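Local coordinates for geranyltranstransferase (IspA) (Helicobacter pylori, PDB 3LLW), which probably acts as a magnesium-dependent prenyltransferase of isoprenoid biosynthesis, as a member of the FPP/GGPP synthase family, at residues 40-44 with 126-130; 45-49 with 105-109. All coordinates share one frame; numbering follows the deposited sequence.

Contact 1 (40-44 with 126-130); sequences FFEMV and ALNTY
Phe40 lays its ring against Ala126, Leu127 and Tyr130, and it loses more surface here than any other residue of the pair. With CG anti to the backbone N (chi1 178°), the ring is carried across to helix 117-137 edge first. Its tip carbon CZ stands over one face of the Tyr130 ring, 3.6 Å from Tyr130 CG and displaced toward the rim. The two planes meet at 81° with centroids 5.1 Å apart, a T-shaped stack in which Phe40 supplies the edge. On the same ring, CE1 lies 3.7 Å from Ala126 CB, which sits near the ring plane. The setting is the mainly helical fold of the FPP/GGPP synthase family, where helices 36-45 and 117-137 cross steeply, their local axes 80° apart at 11.1 Å, and side chains make most of the contact. Leu127 meets the Phe40 ring obliquely, its CD2 3.8 Å from Phe40 CE1, while its CD1 also reaches Phe40 O at 3.6 Å. Val44 and Leu127 run alongside one another, pointing opposite ways. The Tyr130 hydroxyl is tied to His25, and Ile158 of the second subunit packs on both Phe40 and Ala126.

Contact 2 (45-49 with 105-109); sequences LNGGK and RRNHP
Asn46 and Arg106 make the close part of this contact, a hydrogen bond from Arg106 NH1 to Asn46 O of 2.7 Å. The bond is bent, with 135° at the hydrogen, and the donor stands above the carbonyl plane although the acceptor lies near the plane of the guanidinium group. The arginine chain is extended at chi2 and bends at chi3 (68°), which brings the guanidinium group to the carbonyls of Asn46 and Gly47. Gly47 O comes to 3.1 Å from Arg106 NH1, but it sits over a face of the guanidinium group, where the angle is too poor for a second bond. Beside this grip, the Asn46 side chain lies across the His108 ring: CB makes a CH-pi contact, 4.3 Å from the ring centroid, and OD1 rests 3.3 Å above the plane toward the rim. The 3.4 Å between Asn46 OD1 and His108 ND1 is therefore an approach over the ring face and not a hydrogen bond.

Asn46 and Gly47 are the more enclosed residues; on the outer side, where Arg106 is exposed, the contact thins out, and Gly48 N is no nearer than 4.3 Å to Arg106 CD. Arg106 and His108 belong to a type I' beta turn from Arg105 to His108, closed by paired backbone bonds between its end residues. This turn joins strands 104-105 and 108-109 into a small hairpin, which follows helix 73-94, where Asp95 just past its end salt-bridges Arg105, and leans on the loop between helices 36-45 and 51-63.

How the contacts relate
The two contacts hold one helix and the loop that follows it by quite different means. Residues 40-44 run directly into 45-49, and their partners come in reverse order, 105-109 before 126-130, so contact 2 falls within the chain span that contact 1 brackets. Their centres are 13 Å apart, and they touch where Met43 CE packs 3.7 Å from Pro109 O. Contact 1 is buried, packing helix 36-45 against helix 117-137 beside the second subunit; contact 2 lies at the surface, against the hairpin of strands 104-105 and 108-109. The side chain of Arg106 is about 12 Å from that of Asp94, a magnesium ligand, though this chain has no metal bound; contact 1 lies away from that site.

Contact 1 (40-44 with 126-130)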
ATOM      1  N   PHE A  40      10.267   3.823  12.073  1.00 43.30           N
ATOM      2  CA  PHE A  40       9.831   3.598  10.685  1.00 45.13           C
ATOM      3  C   PHE A  40      10.715   2.628   9.897  1.00 43.27           C
ATOM      4  O   PHE A  40      10.212   1.653   9.354  1.00 48.14           O
ATOM      5  CB  PHE A  40       9.693   4.928   9.921  1.00 42.84           C
ATOM      6  CG  PHE A  40       9.282   4.767   8.478  1.00 46.59           C
ATOM      7  CD1 PHE A  40       8.064   4.160   8.142  1.00 41.87           C
ATOM      8  CD2 PHE A  40      10.108   5.224   7.454  1.00 39.29           C
ATOM      9  CE1 PHE A  40       7.682   4.017   6.815  1.00 38.22           C
ATOM     10  CE2 PHE A  40       9.737   5.086   6.113  1.00 43.07           C
ATOM     11  CZ  PHE A  40       8.528   4.486   5.788  1.00 46.26           C
ATOM     12  N   PHE A  41      12.023   2.887   9.856  1.00 44.44           N
ATOM     13  CA  PHE A  41      12.933   2.114   9.016  1.00 42.32           C
ATOM     14  C   PHE A  41      13.741   1.066   9.784  1.00 43.76           C
ATOM     15  O   PHE A  41      14.452   0.257   9.187  1.00 45.35           O
ATOM     16  CB  PHE A  41      13.861   3.064   8.264  1.00 48.23           C
ATOM     17  CG  PHE A  41      14.070   2.695   6.814  1.00 52.52           C
ATOM     18  CD1 PHE A  41      12.999   2.695   5.914  1.00 53.56           C
ATOM     19  CD2 PHE A  41      15.341   2.374   6.343  1.00 56.39           C
ATOM     20  CE1 PHE A  41      13.190   2.367   4.556  1.00 46.08           C
ATOM     21  CE2 PHE A  41      15.550   2.047   4.998  1.00 51.80           C
ATOM     22  CZ  PHE A  41      14.468   2.044   4.101  1.00 54.52           C
ATOM     23  N   GLU A  42      13.614   1.085  11.106  1.00 43.83           N
ATOM     24  CA  GLU A  42      14.382   0.240  12.009  1.00 47.27           C
ATOM     25  C   GLU A  42      14.428  -1.244  11.616  1.00 49.07           C
ATOM     26  O   GLU A  42      15.507  -1.840  11.577  1.00 49.47           O
ATOM     27  CB  GLU A  42      13.829   0.389  13.434  1.00 48.54           C
ATOM     28  CG  GLU A  42      14.780  -0.072  14.510  1.00 55.00           C
ATOM     29  CD  GLU A  42      14.285   0.241  15.917  1.00 60.50           C
ATOM     30  OE1 GLU A  42      13.654   1.305  16.114  1.00 66.85           O
ATOM     31  OE2 GLU A  42      14.543  -0.573  16.828  1.00 66.17           O
ATOM     32  N   MET A  43      13.264  -1.833  11.321  1.00 48.84           N
ATOM     33  CA  MET A  43      13.190  -3.245  10.925  1.00 43.68           C
ATOM     34  C   MET A  43      13.703  -3.488   9.492  1.00 37.96           C
ATOM     35  O   MET A  43      14.030  -4.624   9.131  1.00 40.00           O
ATOM     36  CB  MET A  43      11.770  -3.801  11.093  1.00 38.15           C
ATOM     37  CG  MET A  43      11.206  -3.722  12.506  1.00 53.95           C
ATOM     38  SD  MET A  43      12.279  -4.380  13.807  1.00 46.52           S
ATOM     39  CE  MET A  43      12.661  -2.944  14.740  1.00 57.28           C
ATOM     40  N   VAL A  44      13.781  -2.438   8.679  1.00 38.57           N
ATOM     41  CA  VAL A  44      14.385  -2.580   7.346  1.00 43.91           C
ATOM     42  C   VAL A  44      15.905  -2.611   7.512  1.00 49.96           C
ATOM     43  O   VAL A  44      16.591  -3.408   6.868  1.00 50.56           O
ATOM     44  CB  VAL A  44      13.993  -1.431   6.367  1.00 39.28           C
ATOM     45  CG1 VAL A  44      14.415  -1.767   4.918  1.00 37.33           C
ATOM     46  CG2 VAL A  44      12.509  -1.157   6.432  1.00 29.62           C
ATOM     47  N   ALA A 126       2.559   1.782   7.103  1.00 35.95           N
ATOM     48  CA  ALA A 126       3.367   2.796   6.429  1.00 34.42           C
ATOM     49  C   ALA A 126       4.384   2.220   5.468  1.00 44.15           C
ATOM     50  O   ALA A 126       4.582   2.767   4.346  1.00 28.76           O
ATOM     51  CB  ALA A 126       4.036   3.700   7.419  1.00 41.01           C
ATOM     52  N   LEU A 127       5.034   1.128   5.881  1.00 33.80           N
ATOM     53  CA  LEU A 127       5.989   0.482   4.970  1.00 38.73           C
ATOM     54  C   LEU A 127       5.353  -0.138   3.715  1.00 39.16           C
ATOM     55  O   LEU A 127       5.963  -0.146   2.641  1.00 44.04           O
ATOM     56  CB  LEU A 127       6.865  -0.520   5.703  1.00 30.88           C
ATOM     57  CG  LEU A 127       8.021   0.092   6.503  1.00 43.68           C
ATOM     58  CD1 LEU A 127       8.621  -0.962   7.395  1.00 30.23           C
ATOM     59  CD2 LEU A 127       9.091   0.705   5.584  1.00 35.87           C
ATOM     60  N   ASN A 128       4.141  -0.660   3.874  1.00 38.40           N
ATOM     61  CA  ASN A 128       3.291  -1.093   2.774  1.00 29.89           C
ATOM     62  C   ASN A 128       3.025   0.054   1.796  1.00 41.52           C
ATOM     63  O   ASN A 128       3.282  -0.106   0.623  1.00 32.03           O
ATOM     64  CB  ASN A 128       1.972  -1.608   3.337  1.00 30.80           C
ATOM     65  CG  ASN A 128       1.039  -2.198   2.295  1.00 43.21           C
ATOM     66  OD1 ASN A 128       1.315  -2.237   1.077  1.00 45.61           O
ATOM     67  ND2 ASN A 128      -0.099  -2.659   2.778  1.00 41.11           N
ATOM     68  N   THR A 129       2.503   1.185   2.289  1.00 37.89           N
ATOM     69  CA  THR A 129       2.257   2.383   1.466  1.00 35.59           C
ATOM     70  C   THR A 129       3.538   2.994   0.908  1.00 37.79           C
ATOM     71  O   THR A 129       3.591   3.446  -0.278  1.00 36.31           O
ATOM     72  CB  THR A 129       1.460   3.456   2.254  1.00 34.36           C
ATOM     73  OG1 THR A 129       0.328   2.839   2.867  1.00 40.25           O
ATOM     74  CG2 THR A 129       0.959   4.547   1.337  1.00 39.30           C
ATOM     75  N   TYR A 130       4.581   2.984   1.735  1.00 23.36           N
ATOM     76  CA  TYR A 130       5.910   3.529   1.330  1.00 29.06           C
ATOM     77  C   TYR A 130       6.549   2.893   0.094  1.00 36.04           C
ATOM     78  O   TYR A 130       7.230   3.589  -0.652  1.00 37.65           O
ATOM     79  CB  TYR A 130       6.914   3.529   2.484  1.00 33.58           C
ATOM     80  CG  TYR A 130       8.108   4.427   2.261  1.00 28.72           C
ATOM     81  CD1 TYR A 130       9.392   3.913   2.272  1.00 31.47           C
ATOM     82  CD2 TYR A 130       7.944   5.790   2.029  1.00 35.60           C
ATOM     83  CE1 TYR A 130      10.497   4.739   2.073  1.00 33.21           C
ATOM     84  CE2 TYR A 130       9.036   6.622   1.810  1.00 38.81           C
ATOM     85  CZ  TYR A 130      10.310   6.086   1.833  1.00 41.35           C
ATOM     86  OH  TYR A 130      11.402   6.906   1.619  1.00 50.15           O
TER

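Contact 2 (45-49 with 105-109)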
ATOM      1  N   LEU A  45      16.415  -1.751   8.396  1.00 55.61           N
ATOM      2  CA  LEU A  45      17.854  -1.670   8.665  1.00 59.15           C
ATOM      3  C   LEU A  45      18.364  -2.926   9.338  1.00 55.51           C
ATOM      4  O   LEU A  45      19.423  -3.439   8.988  1.00 58.53           O
ATOM      5  CB  LEU A  45      18.192  -0.452   9.531  1.00 55.80           C
ATOM      6  CG  LEU A  45      17.999   0.918   8.881  1.00 65.26           C
ATOM      7  CD1 LEU A  45      18.196   2.034   9.889  1.00 59.92           C
ATOM      8  CD2 LEU A  45      18.932   1.105   7.691  1.00 66.63           C
ATOM      9  N   ASN A  46      17.582  -3.424  10.286  1.00 61.43           N
ATOM     10  CA  ASN A  46      17.975  -4.546  11.125  1.00 63.69           C
ATOM     11  C   ASN A  46      17.679  -5.900  10.491  1.00 64.61           C
ATOM     12  O   ASN A  46      18.030  -6.935  11.054  1.00 68.54           O
ATOM     13  CB  ASN A  46      17.269  -4.466  12.488  1.00 68.86           C
ATOM     14  CG  ASN A  46      17.890  -3.435  13.437  1.00 77.23           C
ATOM     15  OD1 ASN A  46      17.643  -3.480  14.643  1.00 79.41           O
ATOM     16  ND2 ASN A  46      18.683  -2.506  12.902  1.00 81.85           N
ATOM     17  N   GLY A  47      17.022  -5.911   9.334  1.00 63.48           N
ATOM     18  CA  GLY A  47      16.676  -7.178   8.687  1.00 68.07           C
ATOM     19  C   GLY A  47      17.841  -7.720   7.881  1.00 70.03           C
ATOM     20  O   GLY A  47      19.010  -7.550   8.249  1.00 66.20           O
ATOM     21  N   GLY A  48      17.520  -8.420   6.801  1.00 71.70           N
ATOM     22  CA  GLY A  48      18.391  -8.391   5.640  1.00 73.11           C
ATOM     23  C   GLY A  48      19.430  -9.409   5.239  1.00 70.41           C
ATOM     24  O   GLY A  48      20.609  -9.259   5.553  1.00 75.47           O
ATOM     25  N   LYS A  49      18.996 -10.419   4.495  1.00 66.62           N
ATOM     26  CA  LYS A  49      19.884 -11.096   3.563  1.00 62.36           C
ATOM     27  C   LYS A  49      19.674 -10.508   2.162  1.00 57.47           C
ATOM     28  O   LYS A  49      20.506 -10.704   1.277  1.00 57.41           O
ATOM     29  CB  LYS A  49      19.684 -12.614   3.593  1.00 67.46           C
ATOM     30  CG  LYS A  49      20.711 -13.359   4.451  1.00 77.46           C
ATOM     31  CD  LYS A  49      21.816 -13.977   3.593  1.00 87.79           C
ATOM     32  CE  LYS A  49      23.204 -13.719   4.172  1.00 91.27           C
ATOM     33  NZ  LYS A  49      23.654 -12.309   3.925  1.00 88.23           N
ATOM     34  N   ARG A 105      13.368 -10.684  16.361  1.00 47.28           N
ATOM     35  CA  ARG A 105      13.604 -11.056  14.971  1.00 52.68           C
ATOM     36  C   ARG A 105      15.087 -10.805  14.731  1.00 53.09           C
ATOM     37  O   ARG A 105      15.574  -9.694  14.989  1.00 47.68           O
ATOM     38  CB  ARG A 105      12.761 -10.220  13.999  1.00 52.15           C
ATOM     39  CG  ARG A 105      13.074 -10.503  12.531  1.00 51.94           C
ATOM     40  CD  ARG A 105      11.938 -10.105  11.620  1.00 56.38           C
ATOM     41  NE  ARG A 105      10.761 -10.954  11.808  1.00 56.29           N
ATOM     42  CZ  ARG A 105      10.482 -12.031  11.077  1.00 60.76           C
ATOM     43  NH1 ARG A 105      11.289 -12.404  10.089  1.00 63.14           N
ATOM     44  NH2 ARG A 105       9.383 -12.727  11.325  1.00 49.06           N
ATOM     45  N   ARG A 106      15.789 -11.843  14.265  1.00 52.51           N
ATOM     46  CA  ARG A 106      17.252 -11.843  14.150  1.00 51.82           C
ATOM     47  C   ARG A 106      17.947 -11.351  15.437  1.00 45.09           C
ATOM     48  O   ARG A 106      18.906 -10.580  15.376  1.00 46.10           O
ATOM     49  CB  ARG A 106      17.704 -11.014  12.941  1.00 46.86           C
ATOM     50  CG  ARG A 106      17.128 -11.455  11.602  1.00 60.15           C
ATOM     51  CD  ARG A 106      17.732 -10.651  10.424  1.00 54.89           C
ATOM     52  NE  ARG A 106      19.158 -10.940  10.206  1.00 68.38           N
ATOM     53  CZ  ARG A 106      20.158 -10.088  10.450  1.00 73.50           C
ATOM     54  NH1 ARG A 106      19.916  -8.869  10.922  1.00 74.85           N
ATOM     55  NH2 ARG A 106      21.412 -10.454  10.219  1.00 73.52           N
ATOM     56  N   ASN A 107      17.437 -11.784  16.591  1.00 50.29           N
ATOM     57  CA  ASN A 107      17.947 -11.384  17.918  1.00 55.26           C
ATOM     58  C   ASN A 107      17.898  -9.860  18.222  1.00 60.66           C
ATOM     59  O   ASN A 107      18.635  -9.351  19.091  1.00 60.87           O
ATOM     60  CB  ASN A 107      19.350 -11.982  18.178  1.00 53.20           C
ATOM     61  CG  ASN A 107      19.608 -12.262  19.656  1.00 56.79           C
ATOM     62  OD1 ASN A 107      18.737 -12.759  20.367  1.00 57.10           O
ATOM     63  ND2 ASN A 107      20.811 -11.936  20.121  1.00 57.71           N
ATOM     64  N   HIS A 108      17.024  -9.152  17.500  1.00 61.08           N
ATOM     65  CA  HIS A 108      16.728  -7.734  17.724  1.00 61.19           C
ATOM     66  C   HIS A 108      15.290  -7.657  18.199  1.00 58.60           C
ATOM     67  O   HIS A 108      14.474  -8.466  17.766  1.00 59.13           O
ATOM     68  CB  HIS A 108      16.836  -6.941  16.422  1.00 67.04           C
ATOM     69  CG  HIS A 108      18.236  -6.737  15.938  1.00 81.58           C
ATOM     70  ND1 HIS A 108      19.105  -5.844  16.529  1.00 92.78           N
ATOM     71  CD2 HIS A 108      18.905  -7.279  14.893  1.00 90.51           C
ATOM     72  CE1 HIS A 108      20.257  -5.861  15.880  1.00 96.83           C
ATOM     73  NE2 HIS A 108      20.161  -6.721  14.882  1.00 97.40           N
ATOM     74  N   PRO A 109      14.963  -6.700  19.093  1.00 57.02           N
ATOM     75  CA  PRO A 109      13.545  -6.556  19.470  1.00 52.99           C
ATOM     76  C   PRO A 109      12.657  -6.192  18.277  1.00 48.86           C
ATOM     77  O   PRO A 109      13.055  -5.394  17.421  1.00 44.18           O
ATOM     78  CB  PRO A 109      13.549  -5.405  20.491  1.00 49.19           C
ATOM     79  CG  PRO A 109      14.968  -5.283  20.957  1.00 59.31           C
ATOM     80  CD  PRO A 109      15.827  -5.734  19.802  1.00 59.49           C
TER